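Local coordinates for CELL WALL surface anchor family protein (Streptococcus pneumoniae, PDB 2WW8) that serves as the pilus adhesin RrgA, through which the pilus of this pneumococcus recognises host cells, at residues N124-V129 with R722-I727; K168-A174 with L199-Y204; L646-K651 with V663-L668. All coordinates share one frame. Numbering follows the deposited sequence.

The three contacts lie along an elongated, multidomain chain. Interaction 1 joins strands of the two sheets of the N-terminal prealbumin-like domain and closes a loop of 592 residues, inside which interactions 2 and 3 are both nested, one after the other in sequence. Interaction 2 lies next to it, with centres 19 Å apart and nearest atoms about 7 Å apart; it packs the turn between strands 187-196 and 203-218 against the start of strand 171-184, in a large antiparallel sheet. Interaction 3, in the Ig-like domain, is centred 34 Å from interaction 2 and 47 Å from interaction 1. No two of them touch, and none contains a residue of the magnesium or calcium sites.

Interaction 1. Residues N124-V129 with R722-I727; sequences NGRTTV and RKYPEI
The contact belongs to the sandwich of the N-terminal prealbumin-like domain, where strand 127-129, at the edge of one sheet, lies over strand 724-727 of the other. The short axes approach to 6.7 Å and run roughly parallel, at 25°, with Thr-127 CA 6.6 Å from Tyr-724 CA. No direct hydrogen bond joins the segments; water 1 links them instead, accepting from Thr-127 N (3.0 Å) and donating to Lys-723 O (2.7 Å). Thr-127 (m), Val-129 (t), Pro-725 and Ile-727 (m) all direct CB toward the opposing segment. Pro-725 CG, its ring C-gamma endo, lies 3.3 Å from Thr-127 O and 3.5 Å from Thr-127 CG2. Farther along, Val-129 CG2 meets Pro-725 CB at 4.1 Å and Val-129 CG1 meets Ile-727 CD1 at 3.8 Å, while Thr-127 OG1 bonds to Lys-49 N. Ahead of strand 127-129 Asn-124 (p) forms an Asx turn, OD1 accepting from Arg-126 N at 3.1 Å across Gly-125 with its positive phi (82/13), while Asn-124 ND2 donates to Glu-685 O. Arg-722, extended through chi2, then folded at chi3 near -97°, brings its guanidinium against Arg-126, whose CB lies over one face; Arg-126 CD lies 3.5 Å from Arg-722 NH1. The like charges, Arg-126 NH1 and Arg-722 NH1, are 4.0 Å apart; Arg-126 NH1 has a long, weak ion pair with Glu-685. Arg-722 NH2 bonds to Phe-686 O and Asp-684 O, with a cation-pi contact to Phe-686. Strand 724-730 inserts between 48-55 and 135-137, so a segment from far along the sequence completes the transthyretin-like, two-sheet fold.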
loop_
_atom_site.group_PDB
_atom_site.type_symbol
_atom_site.label_atom_id
_atom_site.label_comp_id
_atom_site.label_asym_id
_atom_site.label_seq_id
_atom_site.Cartn_x
_atom_site.Cartn_y
_atom_site.Cartn_z
ATOM N N ASN A 124 4.195 -13.619 34.398
ATOM C CA ASN A 124 3.594 -12.620 33.494
ATOM C C ASN A 124 2.481 -11.701 34.035
ATOM O O ASN A 124 1.829 -10.988 33.264
ATOM C CB ASN A 124 3.069 -13.325 32.235
ATOM C CG ASN A 124 1.849 -14.195 32.503
ATOM O OD1 ASN A 124 1.378 -14.295 33.631
ATOM N ND2 ASN A 124 1.333 -14.833 31.460
ATOM N N GLY A 125 2.251 -11.740 35.353
ATOM C CA GLY A 125 1.238 -10.920 36.025
ATOM C C GLY A 125 -0.200 -11.413 36.002
ATOM O O GLY A 125 -1.136 -10.689 36.336
ATOM N N ARG A 126 -0.378 -12.663 35.603
ATOM C CA ARG A 126 -1.683 -13.300 35.579
ATOM C C ARG A 126 -2.106 -13.619 37.018
ATOM O O ARG A 126 -1.444 -14.391 37.729
ATOM C CB ARG A 126 -1.545 -14.592 34.795
ATOM C CG ARG A 126 -2.572 -15.634 35.071
ATOM C CD ARG A 126 -3.586 -15.566 33.981
ATOM N NE ARG A 126 -3.900 -16.928 33.592
ATOM C CZ ARG A 126 -3.179 -17.673 32.755
ATOM N NH1 ARG A 126 -2.073 -17.219 32.167
ATOM N NH2 ARG A 126 -3.594 -18.910 32.500
ATOM N N THR A 127 -3.219 -13.023 37.428
ATOM C CA THR A 127 -3.693 -13.126 38.810
ATOM C C THR A 127 -4.877 -14.078 38.936
ATOM O O THR A 127 -5.941 -13.845 38.350
ATOM C CB THR A 127 -4.136 -11.747 39.330
ATOM O OG1 THR A 127 -3.015 -10.857 39.312
ATOM C CG2 THR A 127 -4.704 -11.860 40.756
ATOM N N THR A 128 -4.696 -15.128 39.728
ATOM C CA THR A 128 -5.759 -16.115 39.936
ATOM C C THR A 128 -6.135 -16.247 41.420
ATOM O O THR A 128 -5.255 -16.321 42.284
ATOM C CB THR A 128 -5.309 -17.486 39.380
ATOM O OG1 THR A 128 -4.806 -17.303 38.050
ATOM C CG2 THR A 128 -6.435 -18.513 39.377
ATOM N N VAL A 129 -7.428 -16.280 41.724
ATOM C CA VAL A 129 -7.854 -16.565 43.094
ATOM C C VAL A 129 -8.253 -18.040 43.157
ATOM O O VAL A 129 -9.282 -18.387 42.588
ATOM C CB VAL A 129 -9.014 -15.636 43.508
ATOM C CG1 VAL A 129 -9.390 -15.849 44.976
ATOM C CG2 VAL A 129 -8.634 -14.175 43.255
ATOM N N ARG A 722 -4.299 -7.520 30.386
ATOM C CA ARG A 722 -4.915 -8.671 31.016
ATOM C C ARG A 722 -6.081 -8.236 31.914
ATOM O O ARG A 722 -6.030 -7.174 32.543
ATOM C CB ARG A 722 -3.847 -9.401 31.802
ATOM C CG ARG A 722 -4.114 -10.865 31.944
ATOM C CD ARG A 722 -2.830 -11.353 32.580
ATOM N NE ARG A 722 -1.927 -11.899 31.581
ATOM C CZ ARG A 722 -2.242 -12.992 30.900
ATOM N NH1 ARG A 722 -3.418 -13.563 31.144
ATOM N NH2 ARG A 722 -1.420 -13.489 29.983
ATOM N N LYS A 723 -7.146 -9.029 31.938
ATOM C CA LYS A 723 -8.256 -8.782 32.873
ATOM C C LYS A 723 -7.910 -9.168 34.306
ATOM O O LYS A 723 -7.116 -10.084 34.564
ATOM C CB LYS A 723 -9.520 -9.515 32.443
ATOM C CG LYS A 723 -10.208 -8.837 31.284
ATOM C CD LYS A 723 -11.096 -9.849 30.622
ATOM C CE LYS A 723 -11.607 -9.364 29.281
ATOM N NZ LYS A 723 -13.032 -9.839 29.224
ATOM N N TYR A 724 -8.510 -8.457 35.251
ATOM C CA TYR A 724 -8.224 -8.771 36.647
ATOM C C TYR A 724 -9.421 -9.463 37.299
ATOM O O TYR A 724 -10.566 -9.201 36.934
ATOM C CB TYR A 724 -7.731 -7.544 37.427
ATOM C CG TYR A 724 -8.784 -6.485 37.533
ATOM C CD1 TYR A 724 -9.802 -6.600 38.484
ATOM C CD2 TYR A 724 -8.782 -5.395 36.673
ATOM C CE1 TYR A 724 -10.791 -5.652 38.574
ATOM C CE2 TYR A 724 -9.770 -4.426 36.764
ATOM C CZ TYR A 724 -10.763 -4.569 37.726
ATOM O OH TYR A 724 -11.766 -3.643 37.841
ATOM N N PRO A 725 -9.148 -10.364 38.254
ATOM C CA PRO A 725 -10.224 -10.976 39.057
ATOM C C PRO A 725 -10.865 -10.046 40.090
ATOM O O PRO A 725 -10.155 -9.321 40.802
ATOM C CB PRO A 725 -9.544 -12.178 39.737
ATOM C CG PRO A 725 -8.093 -11.830 39.753
ATOM C CD PRO A 725 -7.810 -10.877 38.608
ATOM N N GLU A 726 -12.198 -10.073 40.133
ATOM C CA GLU A 726 -13.021 -9.403 41.134
ATOM C C GLU A 726 -13.865 -10.425 41.912
ATOM O O GLU A 726 -14.810 -11.020 41.378
ATOM C CB GLU A 726 -13.872 -8.303 40.492
ATOM C CG GLU A 726 -14.980 -7.788 41.371
ATOM C CD GLU A 726 -16.155 -7.325 40.545
ATOM O OE1 GLU A 726 -15.998 -6.217 39.988
ATOM O OE2 GLU A 726 -17.191 -8.046 40.462
ATOM N N ILE A 727 -13.497 -10.644 43.171
ATOM C CA ILE A 727 -14.353 -11.404 44.090
ATOM C C ILE A 727 -15.462 -10.542 44.682
ATOM O O ILE A 727 -15.222 -9.432 45.162
ATOM C CB ILE A 727 -13.627 -12.022 45.279
ATOM C CG1 ILE A 727 -12.459 -12.872 44.806
ATOM C CG2 ILE A 727 -14.589 -12.959 45.982
ATOM C CD1 ILE A 727 -11.203 -12.596 45.581
HETATM O O HOH W 1 -4.996 -11.142 35.906
#

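Interaction 2. Residues K168-A174 with L199-Y204; sequences KNGQHKA and LDDNQY
Leu-199 opens a type I turn that closes at Asn-202 (Asn-202 N to Leu-199 O, 3.1 Å) and links strand 187-196 to strand 203-218. Facing it is the segment 168-174, which makes a type I' turn from Lys-168 to Gln-171 and then brings Lys-173 and Ala-174 in with CB toward the partner; the closest CA atoms, of Lys-173 and Leu-199, are 8.1 Å apart. Leu-199 (t, p) sets CD1 3.8 Å from Lys-173 CD, and its carbonyl O accepts from Lys-173 NZ at 3.0 Å. At Asp-200 CB points away, yet OD1 comes within 3.8 Å of Lys-168 NZ, a long salt bridge, and water 2 lies 3.1 Å from Asp-200 O and 2.9 Å from Lys-173 NZ, the latter a weak bond. Asn-202, at phi/psi 58/46, is the positive-phi residue of a G1 beta bulge formed with Gln-203 opposite Asn-198; its OD1 takes a weak bond from Lys-173 NZ (3.2 Å). Tyr-204 (m) brings its ring to segment 168-174, with OH 3.7 Å from Lys-173 CB and CE2 3.8 Å from Ala-174 CB, and also touches Ile-193 and Ile-718. Lys-173 NZ has a salt bridge to Asp-720, whose other oxygen accepts from Asn-202 ND2. One buried lysine thus has its charge met by a carboxylate and turn carbonyl oxygens, tying turn 199-202 to the start of strand 171-184 and, through Asp-720, to the chain after strand 717-718.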
loop_
_atom_site.group_PDB
_atom_site.type_symbol
_atom_site.label_atom_id
_atom_site.label_comp_id
_atom_site.label_asym_id
_atom_site.label_seq_id
_atom_site.Cartn_x
_atom_site.Cartn_y
_atom_site.Cartn_z
ATOM N N LYS A 168 -9.102 0.467 21.422
ATOM C CA LYS A 168 -9.910 -0.033 22.543
ATOM C C LYS A 168 -9.918 0.991 23.673
ATOM O O LYS A 168 -8.987 1.079 24.481
ATOM C CB LYS A 168 -9.405 -1.399 23.032
ATOM C CG LYS A 168 -10.206 -2.068 24.142
ATOM C CD LYS A 168 -11.363 -2.901 23.600
ATOM C CE LYS A 168 -12.186 -3.349 24.811
ATOM N NZ LYS A 168 -13.558 -3.820 24.473
ATOM N N ASN A 169 -10.984 1.785 23.705
ATOM C CA ASN A 169 -11.179 2.751 24.774
ATOM C C ASN A 169 -10.101 3.828 24.832
ATOM O O ASN A 169 -9.556 4.111 25.901
ATOM C CB ASN A 169 -11.324 2.017 26.109
ATOM C CG ASN A 169 -12.724 1.450 26.305
ATOM O OD1 ASN A 169 -13.711 2.183 26.216
ATOM N ND2 ASN A 169 -12.816 0.152 26.580
ATOM N N GLY A 170 -9.809 4.423 23.678
ATOM C CA GLY A 170 -8.847 5.516 23.588
ATOM C C GLY A 170 -7.414 5.079 23.372
ATOM O O GLY A 170 -6.564 5.917 23.095
ATOM N N GLN A 171 -7.126 3.783 23.470
ATOM C CA GLN A 171 -5.764 3.302 23.210
ATOM C C GLN A 171 -5.733 2.225 22.135
ATOM O O GLN A 171 -6.773 1.679 21.771
ATOM C CB GLN A 171 -5.123 2.783 24.501
ATOM C CG GLN A 171 -4.997 3.844 25.614
ATOM C CD GLN A 171 -4.041 4.970 25.218
ATOM O OE1 GLN A 171 -4.481 6.051 24.819
ATOM N NE2 GLN A 171 -2.736 4.719 25.309
ATOM N N HIS A 172 -4.546 1.901 21.622
ATOM C CA HIS A 172 -4.457 0.982 20.494
ATOM C C HIS A 172 -3.725 -0.298 20.876
ATOM O O HIS A 172 -2.766 -0.299 21.665
ATOM C CB HIS A 172 -3.788 1.669 19.303
ATOM C CG HIS A 172 -4.678 2.623 18.575
ATOM N ND1 HIS A 172 -5.054 3.847 19.091
ATOM C CD2 HIS A 172 -5.271 2.535 17.358
ATOM C CE1 HIS A 172 -5.843 4.471 18.232
ATOM N NE2 HIS A 172 -5.983 3.699 17.167
ATOM N N LYS A 173 -4.173 -1.381 20.256
ATOM C CA LYS A 173 -3.645 -2.725 20.492
ATOM C C LYS A 173 -2.592 -3.202 19.473
ATOM O O LYS A 173 -1.888 -4.199 19.697
ATOM C CB LYS A 173 -4.814 -3.701 20.652
ATOM C CG LYS A 173 -5.414 -3.614 22.034
ATOM C CD LYS A 173 -6.713 -4.382 22.183
ATOM C CE LYS A 173 -6.434 -5.871 22.273
ATOM N NZ LYS A 173 -7.607 -6.631 22.806
ATOM N N ALA A 174 -2.439 -2.455 18.387
ATOM C CA ALA A 174 -1.557 -2.896 17.307
ATOM C C ALA A 174 -0.921 -1.724 16.581
ATOM O O ALA A 174 -1.548 -0.651 16.479
ATOM C CB ALA A 174 -2.326 -3.749 16.315
ATOM N N LEU A 199 -10.738 -8.288 17.531
ATOM C CA LEU A 199 -9.939 -7.435 18.400
ATOM C C LEU A 199 -9.819 -7.969 19.832
ATOM O O LEU A 199 -8.692 -8.032 20.353
ATOM C CB LEU A 199 -10.329 -5.944 18.360
ATOM C CG LEU A 199 -9.403 -4.972 19.108
ATOM C CD1 LEU A 199 -7.933 -4.996 18.622
ATOM C CD2 LEU A 199 -10.019 -3.578 19.043
ATOM N N ASP A 200 -10.958 -8.345 20.413
ATOM C CA ASP A 200 -11.061 -8.871 21.772
ATOM C C ASP A 200 -10.290 -10.154 21.953
ATOM O O ASP A 200 -9.818 -10.453 23.047
ATOM C CB ASP A 200 -12.518 -9.091 22.215
ATOM C CG ASP A 200 -13.298 -7.780 22.326
ATOM O OD1 ASP A 200 -12.741 -6.661 22.149
ATOM O OD2 ASP A 200 -14.514 -7.863 22.608
ATOM N N ASP A 201 -10.157 -10.916 20.885
ATOM C CA ASP A 201 -9.382 -12.138 20.946
ATOM C C ASP A 201 -7.954 -12.053 20.350
ATOM O O ASP A 201 -7.251 -13.061 20.188
ATOM C CB ASP A 201 -10.240 -13.210 20.288
ATOM C CG ASP A 201 -9.705 -14.599 20.533
ATOM O OD1 ASP A 201 -9.436 -14.906 21.712
ATOM O OD2 ASP A 201 -9.552 -15.358 19.541
ATOM N N ASN A 202 -7.515 -10.842 20.026
ATOM C CA ASN A 202 -6.155 -10.618 19.524
ATOM C C ASN A 202 -5.734 -11.365 18.260
ATOM O O ASN A 202 -4.615 -11.902 18.206
ATOM C CB ASN A 202 -5.156 -10.932 20.631
ATOM C CG ASN A 202 -5.458 -10.147 21.898
ATOM O OD1 ASN A 202 -5.626 -8.922 21.848
ATOM N ND2 ASN A 202 -5.551 -10.846 23.030
ATOM N N GLN A 203 -6.613 -11.354 17.261
ATOM C CA GLN A 203 -6.488 -12.122 16.023
ATOM C C GLN A 203 -6.358 -11.114 14.903
ATOM O O GLN A 203 -7.188 -10.196 14.792
ATOM C CB GLN A 203 -7.752 -12.941 15.778
ATOM C CG GLN A 203 -7.800 -14.208 16.601
ATOM C CD GLN A 203 -8.973 -15.094 16.260
ATOM O OE1 GLN A 203 -9.357 -15.195 15.096
ATOM N NE2 GLN A 203 -9.570 -15.724 17.264
ATOM N N TYR A 204 -5.304 -11.286 14.106
ATOM C CA TYR A 204 -5.005 -10.340 13.019
ATOM C C TYR A 204 -4.597 -11.069 11.767
ATOM O O TYR A 204 -3.998 -12.172 11.804
ATOM C CB TYR A 204 -3.813 -9.470 13.435
ATOM C CG TYR A 204 -4.049 -8.677 14.720
ATOM C CD1 TYR A 204 -3.863 -9.257 15.970
ATOM C CD2 TYR A 204 -4.508 -7.371 14.661
ATOM C CE1 TYR A 204 -4.086 -8.520 17.150
ATOM C CE2 TYR A 204 -4.715 -6.631 15.809
ATOM C CZ TYR A 204 -4.518 -7.204 17.047
ATOM O OH TYR A 204 -4.757 -6.417 18.182
HETATM O O HOH W 2 -8.821 -8.205 24.948
#

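Interaction 3. Residues L646-K651 with V663-L668; sequences LLKNAK and VTGLYL
Side-chain placement here follows a chain that curls through a short 3-10 segment and a type I turn (Leu-647 to Ala-650; Ala-650 N to Leu-647 O, 2.9 Å) before joining the edge of a sheet. Lys-651 and Thr-664 form an antiparallel hydrogen-bonded pair: Lys-651 N to Thr-664 O is 3.1 Å, Thr-664 N to Lys-651 O 3.0 Å, CA-CA 5.3 Å. Their side chains share a face: Lys-651 (chi1 -91°, between wells) sets CB 3.6 Å from OG1 of Thr-664 (p), then leads away, and water 5 connects this OG1 (2.7 Å) with Asn-649 O (2.8 Å). Leu-646, Leu-647 and Leu-668 are all m, t. Leu-646 CD1 packs on Leu-668 CD2 at 4.1 Å and Leu-646 CD2 lies 3.8 Å from Tyr-667 O, whereas Leu-647 turns to Leu-623 and Val-674. Asn-649 (m) rests CB 4.3 Å from CE1 of Tyr-667 (m). Gly-665, at 82/38, begins a G1 beta bulge with Leu-666 opposite Gly-596. A CB there would clash with Asn-649 O, which instead receives a CA-H...O contact from Gly-665 CA at 3.5 Å. Where the backbones part, waters fill in: water 3 binds Leu-646 O (2.6 Å), Asn-649 N (2.8 Å) and Gly-665 O (3.0 Å), and water 4 joins Leu-646 O to Tyr-667 N, both 2.8 Å. Leu-647 and Leu-668 meet at Val-674 of strand 673-682 in another sheet, the inward packing of an Ig-like beta sandwich whose edge strand 651-655 starts here.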
loop_
_atom_site.group_PDB
_atom_site.type_symbol
_atom_site.label_atom_id
_atom_site.label_comp_id
_atom_site.label_asym_id
_atom_site.label_seq_id
_atom_site.Cartn_x
_atom_site.Cartn_y
_atom_site.Cartn_z
ATOM N N LEU A 646 3.607 -16.557 -12.418
ATOM C CA LEU A 646 4.692 -16.215 -11.482
ATOM C C LEU A 646 4.838 -17.228 -10.324
ATOM O O LEU A 646 5.897 -17.388 -9.709
ATOM C CB LEU A 646 4.417 -14.814 -10.924
ATOM C CG LEU A 646 4.464 -13.690 -12.002
ATOM C CD1 LEU A 646 3.967 -12.467 -11.327
ATOM C CD2 LEU A 646 5.898 -13.442 -12.545
ATOM N N LEU A 647 3.777 -17.960 -10.021
ATOM C CA LEU A 647 3.827 -18.889 -8.865
ATOM C C LEU A 647 4.140 -20.335 -9.251
ATOM O O LEU A 647 4.097 -21.235 -8.406
ATOM C CB LEU A 647 2.518 -18.782 -8.043
ATOM C CG LEU A 647 2.264 -17.376 -7.507
ATOM C CD1 LEU A 647 0.983 -17.378 -6.685
ATOM C CD2 LEU A 647 3.486 -16.840 -6.658
ATOM N N LYS A 648 4.482 -20.533 -10.522
ATOM C CA LYS A 648 4.697 -21.884 -11.079
ATOM C C LYS A 648 5.608 -22.727 -10.163
ATOM O O LYS A 648 5.405 -23.931 -9.981
ATOM C CB LYS A 648 5.340 -21.686 -12.468
ATOM C CG LYS A 648 5.719 -22.937 -13.167
ATOM C CD LYS A 648 6.337 -22.552 -14.528
ATOM C CE LYS A 648 5.365 -21.749 -15.353
ATOM N NZ LYS A 648 5.678 -21.972 -16.765
ATOM N N ASN A 649 6.619 -22.102 -9.554
ATOM C CA ASN A 649 7.566 -22.852 -8.729
ATOM C C ASN A 649 7.552 -22.407 -7.271
ATOM O O ASN A 649 8.498 -22.742 -6.516
ATOM C CB ASN A 649 8.994 -22.754 -9.353
ATOM C CG ASN A 649 9.108 -23.489 -10.696
ATOM O OD1 ASN A 649 9.480 -22.936 -11.750
ATOM N ND2 ASN A 649 8.751 -24.750 -10.667
ATOM N N ALA A 650 6.530 -21.655 -6.851
ATOM C CA ALA A 650 6.494 -21.115 -5.484
ATOM C C ALA A 650 5.914 -22.151 -4.528
ATOM O O ALA A 650 5.003 -22.881 -4.921
ATOM C CB ALA A 650 5.663 -19.818 -5.375
ATOM N N LYS A 651 6.473 -22.254 -3.319
ATOM C CA LYS A 651 5.908 -23.136 -2.308
ATOM C C LYS A 651 5.849 -22.328 -1.032
ATOM O O LYS A 651 6.746 -21.516 -0.780
ATOM C CB LYS A 651 6.804 -24.344 -2.071
ATOM C CG LYS A 651 6.439 -25.508 -2.954
ATOM C CD LYS A 651 7.542 -25.867 -3.890
ATOM C CE LYS A 651 7.012 -26.973 -4.821
ATOM N NZ LYS A 651 5.905 -26.627 -5.794
ATOM N N VAL A 663 8.632 -18.960 2.110
ATOM C CA VAL A 663 8.129 -18.996 0.738
ATOM C C VAL A 663 9.355 -19.109 -0.171
ATOM O O VAL A 663 10.232 -18.240 -0.148
ATOM C CB VAL A 663 7.280 -17.747 0.383
ATOM C CG1 VAL A 663 6.803 -17.847 -1.102
ATOM C CG2 VAL A 663 6.157 -17.489 1.365
ATOM N N THR A 664 9.396 -20.176 -0.965
ATOM C CA THR A 664 10.486 -20.468 -1.878
ATOM C C THR A 664 10.050 -20.335 -3.322
ATOM O O THR A 664 8.864 -20.358 -3.598
ATOM C CB THR A 664 11.067 -21.887 -1.615
ATOM O OG1 THR A 664 10.060 -22.843 -1.920
ATOM C CG2 THR A 664 11.542 -22.111 -0.121
ATOM N N GLY A 665 11.007 -20.173 -4.229
ATOM C CA GLY A 665 10.755 -20.269 -5.655
ATOM C C GLY A 665 10.190 -18.988 -6.247
ATOM O O GLY A 665 9.298 -19.087 -7.074
ATOM N N LEU A 666 10.650 -17.823 -5.793
ATOM C CA LEU A 666 10.163 -16.551 -6.318
ATOM C C LEU A 666 11.014 -16.120 -7.496
ATOM O O LEU A 666 12.231 -16.070 -7.356
ATOM C CB LEU A 666 10.295 -15.424 -5.263
ATOM C CG LEU A 666 9.407 -15.728 -4.008
ATOM C CD1 LEU A 666 9.513 -14.667 -2.878
ATOM C CD2 LEU A 666 7.965 -15.806 -4.476
ATOM N N TYR A 667 10.381 -15.725 -8.596
ATOM C CA TYR A 667 11.049 -15.229 -9.810
ATOM C C TYR A 667 10.273 -13.994 -10.269
ATOM O O TYR A 667 9.150 -14.159 -10.743
ATOM C CB TYR A 667 11.093 -16.287 -10.925
ATOM C CG TYR A 667 11.862 -17.573 -10.606
ATOM C CD1 TYR A 667 11.286 -18.578 -9.788
ATOM C CD2 TYR A 667 13.139 -17.784 -11.126
ATOM C CE1 TYR A 667 11.983 -19.725 -9.507
ATOM C CE2 TYR A 667 13.850 -18.984 -10.868
ATOM C CZ TYR A 667 13.246 -19.922 -10.031
ATOM O OH TYR A 667 13.871 -21.128 -9.734
ATOM N N LEU A 668 10.802 -12.790 -10.051
ATOM C CA LEU A 668 10.090 -11.529 -10.277
ATOM C C LEU A 668 10.979 -10.456 -10.868
ATOM O O LEU A 668 12.125 -10.206 -10.382
ATOM C CB LEU A 668 9.527 -11.001 -8.951
ATOM C CG LEU A 668 8.624 -12.012 -8.239
ATOM C CD1 LEU A 668 8.525 -11.680 -6.756
ATOM C CD2 LEU A 668 7.243 -12.075 -8.916
HETATM O O HOH W 3 7.453 -19.451 -9.373
HETATM O O HOH W 4 7.615 -15.438 -8.666
HETATM O O HOH W 5 10.142 -23.695 -4.476
#